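Local coordinates for protein transcriptional regulator, LacI family (Corynebacterium glutamicum, PDB 3H5T) that activates transcription in response to inositol, binding palindromic promoter motifs of the inositol phosphate synthase gene and other genes probably tied to cell-wall and mycothiol synthesis, at residues A[157-162]-A[216-221]; A[310-315]-A[353-358]; A[125-130]-A[148-153]. One frame throughout, in Å; residues are numbered along the deposited sequence.

Interaction 1 of 3, residues A[157-162]-A[216-221]; sequences ADQPAR and AQYQVQ
The loop after strand 154-157, with Gln159 at its centre, meets the loop before helix 221-235, with Gln219 and Val220, across the cleft between the two subdomains of a periplasmic-binding-protein fold. Val220 occupies the N-cap position of helix 221-235. Its CG2 lies 3.5 Å from Asp158 O and 3.6 Å from Gln159 CD. The Gln159 side chain runs toward Val220 and crosses it at about a right angle. The end of the side chain lies near the backbone of Gln219 and beside Tyr218. In return, Gln219 stretches out, with chi2 at 161°, toward Pro160, Ala161 and Arg162. Its CD is 4.0 Å from Ala161 N and 4.1 Å from Arg162 NH2. Ala161 CB also packs over one face of the Arg162 guanidinium. Asp158 forms a salt bridge with Lys324, and Lys139 bonds to Ala161 O. In LacI-family regulators the effector usually binds in this cleft. The contact is mostly buried. The polar ends of Gln159 and Gln219 lie beside backbone of the opposite loop, while a valine methyl adds the apolar part. In so enclosed a place, these polar groups would probably be met mainly by protein atoms.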
loop_
_atom_site.group_PDB
_atom_site.type_symbol
_atom_site.label_atom_id
_atom_site.label_comp_id
_atom_site.label_asym_id
_atom_site.label_seq_id
_atom_site.Cartn_x
_atom_site.Cartn_y
_atom_site.Cartn_z
ATOM N N ALA A 157 7.964 5.265 2.185
ATOM C CA ALA A 157 6.984 4.903 1.162
ATOM C C ALA A 157 5.648 5.573 1.469
ATOM O O ALA A 157 5.175 5.552 2.611
ATOM C CB ALA A 157 6.802 3.394 1.104
ATOM N N ASP A 158 5.046 6.165 0.442
ATOM C CA ASP A 158 3.765 6.846 0.572
ATOM C C ASP A 158 3.833 8.169 1.335
ATOM O O ASP A 158 3.382 9.196 0.841
ATOM C CB ASP A 158 2.751 5.906 1.232
ATOM C CG ASP A 158 1.978 5.081 0.217
ATOM O OD1 ASP A 158 1.350 4.075 0.620
ATOM O OD2 ASP A 158 1.985 5.445 -0.982
ATOM N N GLN A 159 4.410 8.146 2.529
ATOM C CA GLN A 159 4.524 9.348 3.348
ATOM C C GLN A 159 5.389 9.021 4.568
ATOM O O GLN A 159 5.480 7.867 4.971
ATOM C CB GLN A 159 3.125 9.781 3.792
ATOM C CG GLN A 159 2.391 8.695 4.554
ATOM C CD GLN A 159 0.944 9.031 4.816
ATOM O OE1 GLN A 159 0.577 10.198 4.956
ATOM N NE2 GLN A 159 0.111 8.007 4.911
ATOM N N PRO A 160 6.009 10.026 5.196
ATOM C CA PRO A 160 5.994 11.461 4.916
ATOM C C PRO A 160 6.991 11.888 3.842
ATOM O O PRO A 160 8.098 11.360 3.753
ATOM C CB PRO A 160 6.344 12.063 6.266
ATOM C CG PRO A 160 7.431 11.118 6.712
ATOM C CD PRO A 160 6.848 9.747 6.378
ATOM N N ALA A 161 6.578 12.865 3.048
ATOM C CA ALA A 161 7.407 13.406 1.987
ATOM C C ALA A 161 8.334 14.460 2.559
ATOM O O ALA A 161 8.099 14.986 3.645
ATOM C CB ALA A 161 6.523 14.043 0.910
ATOM N N ARG A 162 9.389 14.758 1.814
ATOM C CA ARG A 162 10.331 15.792 2.194
ATOM C C ARG A 162 11.064 15.625 3.527
ATOM O O ARG A 162 11.180 16.577 4.296
ATOM C CB ARG A 162 9.617 17.148 2.157
ATOM C CG ARG A 162 9.104 17.547 0.767
ATOM C CD ARG A 162 8.264 18.815 0.808
ATOM N NE ARG A 162 6.977 18.574 1.455
ATOM C CZ ARG A 162 5.954 17.934 0.888
ATOM N NH1 ARG A 162 6.053 17.471 -0.359
ATOM N NH2 ARG A 162 4.830 17.742 1.578
ATOM N N ALA A 216 -4.248 18.425 8.683
ATOM C CA ALA A 216 -3.981 17.000 8.567
ATOM C C ALA A 216 -2.500 16.722 8.298
ATOM O O ALA A 216 -1.913 17.264 7.351
ATOM C CB ALA A 216 -4.837 16.406 7.454
ATOM N N GLN A 217 -1.904 15.875 9.133
ATOM C CA GLN A 217 -0.498 15.513 8.988
ATOM C C GLN A 217 -0.347 14.229 8.172
ATOM O O GLN A 217 0.752 13.865 7.760
ATOM C CB GLN A 217 0.163 15.328 10.361
ATOM C CG GLN A 217 0.289 16.602 11.188
ATOM C CD GLN A 217 0.945 17.722 10.412
ATOM O OE1 GLN A 217 2.055 17.574 9.890
ATOM N NE2 GLN A 217 0.259 18.853 10.322
ATOM N N TYR A 218 -1.448 13.528 7.951
ATOM C CA TYR A 218 -1.371 12.320 7.156
ATOM C C TYR A 218 -1.562 12.704 5.699
ATOM O O TYR A 218 -2.675 12.716 5.184
ATOM C CB TYR A 218 -2.428 11.295 7.592
ATOM C CG TYR A 218 -2.016 10.441 8.785
ATOM C CD1 TYR A 218 -1.205 9.312 8.615
ATOM C CD2 TYR A 218 -2.418 10.779 10.084
ATOM C CE1 TYR A 218 -0.800 8.539 9.710
ATOM C CE2 TYR A 218 -2.024 10.020 11.181
ATOM C CZ TYR A 218 -1.211 8.901 10.992
ATOM O OH TYR A 218 -0.798 8.166 12.082
ATOM N N GLN A 219 -0.459 13.060 5.047
ATOM C CA GLN A 219 -0.489 13.408 3.631
ATOM C C GLN A 219 -1.049 12.140 2.976
ATOM O O GLN A 219 -1.112 11.101 3.622
ATOM C CB GLN A 219 0.940 13.698 3.160
ATOM C CG GLN A 219 1.643 14.777 3.983
ATOM C CD GLN A 219 3.164 14.742 3.844
ATOM O OE1 GLN A 219 3.861 15.637 4.324
ATOM N NE2 GLN A 219 3.679 13.706 3.196
ATOM N N VAL A 220 -1.437 12.205 1.712
ATOM C CA VAL A 220 -2.031 11.050 1.022
ATOM C C VAL A 220 -3.524 11.229 1.259
ATOM O O VAL A 220 -4.267 11.542 0.332
ATOM C CB VAL A 220 -1.573 9.657 1.605
ATOM C CG1 VAL A 220 -2.304 8.516 0.904
ATOM C CG2 VAL A 220 -0.086 9.464 1.420
ATOM N N GLN A 221 -3.956 11.061 2.507
ATOM C CA GLN A 221 -5.359 11.250 2.839
ATOM C C GLN A 221 -5.714 12.692 2.520
ATOM O O GLN A 221 -6.623 12.958 1.746
ATOM C CB GLN A 221 -5.599 10.987 4.319
ATOM C CG GLN A 221 -5.349 9.562 4.713
ATOM C CD GLN A 221 -6.047 8.610 3.790
ATOM O OE1 GLN A 221 -7.266 8.644 3.667
ATOM N NE2 GLN A 221 -5.277 7.755 3.121
#

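Interaction 2 of 3, residues A[310-315]-A[353-358]; sequences LARDLT and PGSTVA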
loop_
_atom_site.group_PDB
_atom_site.type_symbol
_atom_site.label_atom_id
_atom_site.label_comp_id
_atom_site.label_asym_id
_atom_site.label_seq_id
_atom_site.Cartn_x
_atom_site.Cartn_y
_atom_site.Cartn_z
ATOM N N LEU A 310 -10.693 -5.193 -8.130
ATOM C CA LEU A 310 -10.773 -5.586 -9.529
ATOM C C LEU A 310 -11.760 -6.725 -9.818
ATOM O O LEU A 310 -12.337 -6.780 -10.897
ATOM C CB LEU A 310 -9.367 -5.934 -10.038
ATOM C CG LEU A 310 -8.547 -4.724 -10.505
ATOM C CD1 LEU A 310 -8.547 -3.632 -9.454
ATOM C CD2 LEU A 310 -7.127 -5.165 -10.819
ATOM N N ALA A 311 -11.957 -7.624 -8.861
ATOM C CA ALA A 311 -12.896 -8.732 -9.033
ATOM C C ALA A 311 -14.336 -8.215 -9.061
ATOM O O ALA A 311 -15.189 -8.759 -9.766
ATOM C CB ALA A 311 -12.734 -9.734 -7.903
ATOM N N ARG A 312 -14.603 -7.177 -8.272
ATOM C CA ARG A 312 -15.929 -6.567 -8.210
ATOM C C ARG A 312 -16.002 -5.561 -9.345
ATOM O O ARG A 312 -17.052 -4.997 -9.627
ATOM C CB ARG A 312 -16.117 -5.830 -6.876
ATOM C CG ARG A 312 -17.383 -6.212 -6.107
ATOM C CD ARG A 312 -18.487 -5.149 -6.154
ATOM N NE ARG A 312 -18.882 -4.800 -7.514
ATOM C CZ ARG A 312 -19.977 -4.112 -7.826
ATOM N NH1 ARG A 312 -20.803 -3.701 -6.876
ATOM N NH2 ARG A 312 -20.236 -3.822 -9.094
ATOM N N ASP A 313 -14.869 -5.352 -10.003
ATOM C CA ASP A 313 -14.772 -4.385 -11.085
ATOM C C ASP A 313 -15.225 -3.034 -10.553
ATOM O O ASP A 313 -16.100 -2.381 -11.119
ATOM C CB ASP A 313 -15.635 -4.787 -12.280
ATOM C CG ASP A 313 -15.346 -3.937 -13.501
ATOM O OD1 ASP A 313 -14.157 -3.796 -13.851
ATOM O OD2 ASP A 313 -16.295 -3.409 -14.112
ATOM N N LEU A 314 -14.618 -2.636 -9.444
ATOM C CA LEU A 314 -14.911 -1.365 -8.787
ATOM C C LEU A 314 -14.229 -0.242 -9.557
ATOM O O LEU A 314 -13.108 -0.411 -10.031
ATOM C CB LEU A 314 -14.350 -1.393 -7.363
ATOM C CG LEU A 314 -14.470 -0.156 -6.473
ATOM C CD1 LEU A 314 -15.887 -0.107 -5.947
ATOM C CD2 LEU A 314 -13.463 -0.221 -5.303
ATOM N N THR A 315 -14.897 0.898 -9.697
ATOM C CA THR A 315 -14.275 2.029 -10.376
ATOM C C THR A 315 -13.226 2.478 -9.364
ATOM O O THR A 315 -13.559 2.722 -8.203
ATOM C CB THR A 315 -15.272 3.160 -10.610
ATOM O OG1 THR A 315 -16.359 2.679 -11.407
ATOM C CG2 THR A 315 -14.599 4.315 -11.318
ATOM N N PRO A 353 -11.772 2.445 -15.151
ATOM C CA PRO A 353 -13.175 2.808 -15.386
ATOM C C PRO A 353 -14.166 2.002 -14.562
ATOM O O PRO A 353 -15.119 2.555 -14.024
ATOM C CB PRO A 353 -13.328 2.595 -16.885
ATOM C CG PRO A 353 -12.000 3.040 -17.392
ATOM C CD PRO A 353 -11.038 2.373 -16.429
ATOM N N GLY A 354 -13.936 0.697 -14.470
ATOM C CA GLY A 354 -14.800 -0.160 -13.674
ATOM C C GLY A 354 -16.277 -0.173 -14.023
ATOM O O GLY A 354 -16.668 0.195 -15.131
ATOM N N SER A 355 -17.101 -0.590 -13.062
ATOM C CA SER A 355 -18.541 -0.682 -13.275
ATOM C C SER A 355 -19.398 -0.166 -12.124
ATOM O O SER A 355 -20.390 -0.791 -11.756
ATOM C CB SER A 355 -18.920 -2.129 -13.554
ATOM O OG SER A 355 -18.705 -2.918 -12.401
ATOM N N THR A 356 -19.009 0.964 -11.549
ATOM C CA THR A 356 -19.772 1.580 -10.468
ATOM C C THR A 356 -19.937 3.052 -10.867
ATOM O O THR A 356 -19.944 3.953 -10.028
ATOM C CB THR A 356 -19.047 1.431 -9.085
ATOM O OG1 THR A 356 -17.671 1.821 -9.197
ATOM C CG2 THR A 356 -19.103 -0.014 -8.605
ATOM N N VAL A 357 -20.088 3.251 -12.180
ATOM C CA VAL A 357 -20.250 4.556 -12.830
ATOM C C VAL A 357 -21.703 5.052 -12.797
ATOM O O VAL A 357 -22.148 5.597 -11.791
ATOM C CB VAL A 357 -19.738 4.473 -14.311
ATOM C CG1 VAL A 357 -20.426 3.319 -15.036
ATOM C CG2 VAL A 357 -19.967 5.793 -15.048
ATOM N N ALA A 358 -22.433 4.873 -13.896
ATOM C CA ALA A 358 -23.836 5.281 -13.987
ATOM C C ALA A 358 -24.070 6.769 -13.740
ATOM O O ALA A 358 -24.554 7.116 -12.642
ATOM C CB ALA A 358 -24.678 4.454 -13.026
#
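Thr315 lies beside Pro353 and Thr356, and its side chain is central to this contact. At its root, Thr315 CB is 3.1 Å from Thr356 OG1. The methyl, CG2, lies 3.3 Å from Pro353 O. The hydroxyl, OG1, makes the polar contacts. OG1 sits anti to its own carbonyl carbon (chi1 -59°) and donates to Pro353 O at 2.9 Å. It also accepts from Thr356 N at 3.2 Å. The exchange is reciprocal, because Thr315 N donates to Thr356 OG1 at 3.0 Å with an N-H...O angle of 154°. Thr356 OG1 has a further hydrogen-bond partner in Leu300 O. The two threonine side chains slide past each other in opposite directions. Two residues before Thr315, Asp313 O takes two bonds from one residue. Ser355 N reaches it at 2.8 Å and Ser355 OG at 3.0 Å, from opposite faces of the carbonyl plane. Asp313 has positive phi and is the C-prime residue of the Schellman motif that ends helix 307-311. Gly354 passes close by, with its CA 4.0 Å from Thr315 CA. Over one face of the Arg312 guanidinium lies the Thr356 methyl, CG2. Both segments run between the two sheets, one entering strand 316-318 and the other leaving strand 344-352, as hinge crossovers do in this family. Hydroxyls and backbone groups carry the contact, which joins the two crossovers by directional bonds more than by apolar packing.

Interaction 3 of 3, residues A[125-130]-A[148-153]; sequences NNAAVD and RARGLP
Arg150 reaches across to Ala127 and grips its carbonyl with the guanidinium. Arg150 NH1 donates to Ala127 O at 2.8 Å, with an N-H...O angle of 144°. A second, weak bond runs from Arg150 NH2 to the same oxygen at 3.2 Å. The oxygen sits near the guanidinium plane, at its edge. Arg150 NH1 also bonds to Val124 O. The charge thus lies by Val124 O in the last turn of helix 117-125 and Ala127 O just beyond, where the helix end would probably favour a positive group. The arginine chain is extended from CG to NE, starting with CG anti to the backbone N (chi1 174°). Asn125 runs past it in the opposite direction, and Asn125 OD1 lies 3.7 Å from Arg150 CB. Further along the chain, Leu152 packs on Val129. Leu152 CD1 lies 3.5 Å from Val129 O, and its CD2 is 4.1 Å from Val129 CG2, the two side chains crossing at about a right angle. Pro153 CD rests 3.5 Å from Asp130 O. Beyond these contacts, Gly151 ends helix 142-150 in a Schellman motif and turns the chain toward Leu152. The two segments lead into the parallel neighbours 132-135 and 154-157, the strands of a beta-alpha-beta crossover through helix 142-150. Ala127 and Val129 touch strand 103-108, while Asp130 and Pro153 touch Ile336 of helix 321-336.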
loop_
_atom_site.group_PDB
_atom_site.type_symbol
_atom_site.label_atom_id
_atom_site.label_comp_id
_atom_site.label_asym_id
_atom_site.label_seq_id
_atom_site.Cartn_x
_atom_site.Cartn_y
_atom_site.Cartn_z
ATOM N N ASN A 125 15.150 2.164 18.991
ATOM C CA ASN A 125 16.494 1.717 19.367
ATOM C C ASN A 125 16.524 0.237 19.731
ATOM O O ASN A 125 17.596 -0.343 19.895
ATOM C CB ASN A 125 17.053 2.542 20.531
ATOM C CG ASN A 125 17.107 4.031 20.225
ATOM O OD1 ASN A 125 17.278 4.440 19.080
ATOM N ND2 ASN A 125 16.977 4.846 21.259
ATOM N N ASN A 126 15.356 -0.382 19.861
ATOM C CA ASN A 126 15.317 -1.804 20.185
ATOM C C ASN A 126 14.907 -2.650 18.978
ATOM O O ASN A 126 14.529 -3.811 19.114
ATOM C CB ASN A 126 14.387 -2.068 21.375
ATOM C CG ASN A 126 14.944 -1.510 22.684
ATOM O OD1 ASN A 126 16.075 -1.818 23.078
ATOM N ND2 ASN A 126 14.151 -0.682 23.358
ATOM N N ALA A 127 14.983 -2.049 17.796
ATOM C CA ALA A 127 14.677 -2.753 16.558
ATOM C C ALA A 127 16.025 -3.280 16.057
ATOM O O ALA A 127 16.914 -2.499 15.707
ATOM C CB ALA A 127 14.050 -1.792 15.527
ATOM N N ALA A 128 16.175 -4.600 16.049
ATOM C CA ALA A 128 17.410 -5.248 15.620
ATOM C C ALA A 128 17.534 -5.304 14.106
ATOM O O ALA A 128 17.588 -6.389 13.517
ATOM C CB ALA A 128 17.474 -6.654 16.192
ATOM N N VAL A 129 17.607 -4.135 13.478
ATOM C CA VAL A 129 17.700 -4.078 12.029
ATOM C C VAL A 129 18.817 -3.176 11.524
ATOM O O VAL A 129 19.240 -2.253 12.219
ATOM C CB VAL A 129 16.350 -3.611 11.416
ATOM C CG1 VAL A 129 15.257 -4.586 11.789
ATOM C CG2 VAL A 129 15.996 -2.211 11.911
ATOM N N ASP A 130 19.290 -3.459 10.310
ATOM C CA ASP A 130 20.352 -2.682 9.678
ATOM C C ASP A 130 19.754 -1.529 8.875
ATOM O O ASP A 130 20.467 -0.631 8.433
ATOM C CB ASP A 130 21.178 -3.561 8.726
ATOM C CG ASP A 130 21.870 -4.726 9.431
ATOM O OD1 ASP A 130 22.576 -4.498 10.440
ATOM O OD2 ASP A 130 21.716 -5.875 8.957
ATOM N N ARG A 148 15.955 8.949 12.872
ATOM C CA ARG A 148 16.995 9.895 12.468
ATOM C C ARG A 148 18.057 10.018 13.561
ATOM O O ARG A 148 19.259 10.094 13.279
ATOM C CB ARG A 148 16.369 11.270 12.214
ATOM C CG ARG A 148 17.325 12.320 11.683
ATOM C CD ARG A 148 16.665 13.686 11.641
ATOM N NE ARG A 148 15.425 13.679 10.869
ATOM C CZ ARG A 148 15.375 13.511 9.555
ATOM N NH1 ARG A 148 16.494 13.344 8.868
ATOM N NH2 ARG A 148 14.209 13.491 8.931
ATOM N N ALA A 149 17.603 10.035 14.813
ATOM C CA ALA A 149 18.493 10.153 15.960
ATOM C C ALA A 149 19.373 8.922 16.103
ATOM O O ALA A 149 20.450 8.998 16.679
ATOM C CB ALA A 149 17.684 10.363 17.230
ATOM N N ARG A 150 18.910 7.786 15.588
ATOM C CA ARG A 150 19.682 6.555 15.668
ATOM C C ARG A 150 20.584 6.445 14.428
ATOM O O ARG A 150 21.498 5.618 14.375
ATOM C CB ARG A 150 18.733 5.346 15.764
ATOM C CG ARG A 150 19.441 3.997 15.694
ATOM C CD ARG A 150 18.501 2.802 15.844
ATOM N NE ARG A 150 19.233 1.562 15.596
ATOM C CZ ARG A 150 18.766 0.338 15.831
ATOM N NH1 ARG A 150 17.549 0.168 16.329
ATOM N NH2 ARG A 150 19.528 -0.721 15.582
ATOM N N GLY A 151 20.334 7.298 13.439
ATOM C CA GLY A 151 21.134 7.262 12.227
ATOM C C GLY A 151 20.916 5.974 11.454
ATOM O O GLY A 151 21.835 5.441 10.835
ATOM N N LEU A 152 19.686 5.476 11.491
ATOM C CA LEU A 152 19.314 4.237 10.802
ATOM C C LEU A 152 18.974 4.512 9.337
ATOM O O LEU A 152 18.103 5.326 9.039
ATOM C CB LEU A 152 18.107 3.609 11.507
ATOM C CG LEU A 152 17.716 2.150 11.256
ATOM C CD1 LEU A 152 18.852 1.224 11.673
ATOM C CD2 LEU A 152 16.448 1.829 12.055
ATOM N N PRO A 153 19.674 3.850 8.401
ATOM C CA PRO A 153 19.382 4.076 6.981
ATOM C C PRO A 153 17.885 3.857 6.767
ATOM O O PRO A 153 17.340 2.826 7.166
ATOM C CB PRO A 153 20.225 3.009 6.280
ATOM C CG PRO A 153 21.389 2.836 7.200
ATOM C CD PRO A 153 20.740 2.846 8.569
#

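Overall arrangement
Interaction 1 is the most buried of the three and lies nearest the centre of the chain. Interactions 2 and 3 are partly buried and sit on opposite sides of that centre, their own centres about 43 Å apart. Interactions 1 and 3 share strand 154-157: segment 148-153 leads into it and segment 157-162 leaves it. Interaction 3 stays within one subdomain, whereas interaction 1 spans the cleft and interaction 2 joins two chain crossings between the sheets. Their chemistry differs accordingly. Glutamine side chains and a valine meet in the cleft, threonine and serine hydroxyls bind the crossings, and an arginine holds a loop carbonyl beside a leucine-valine contact.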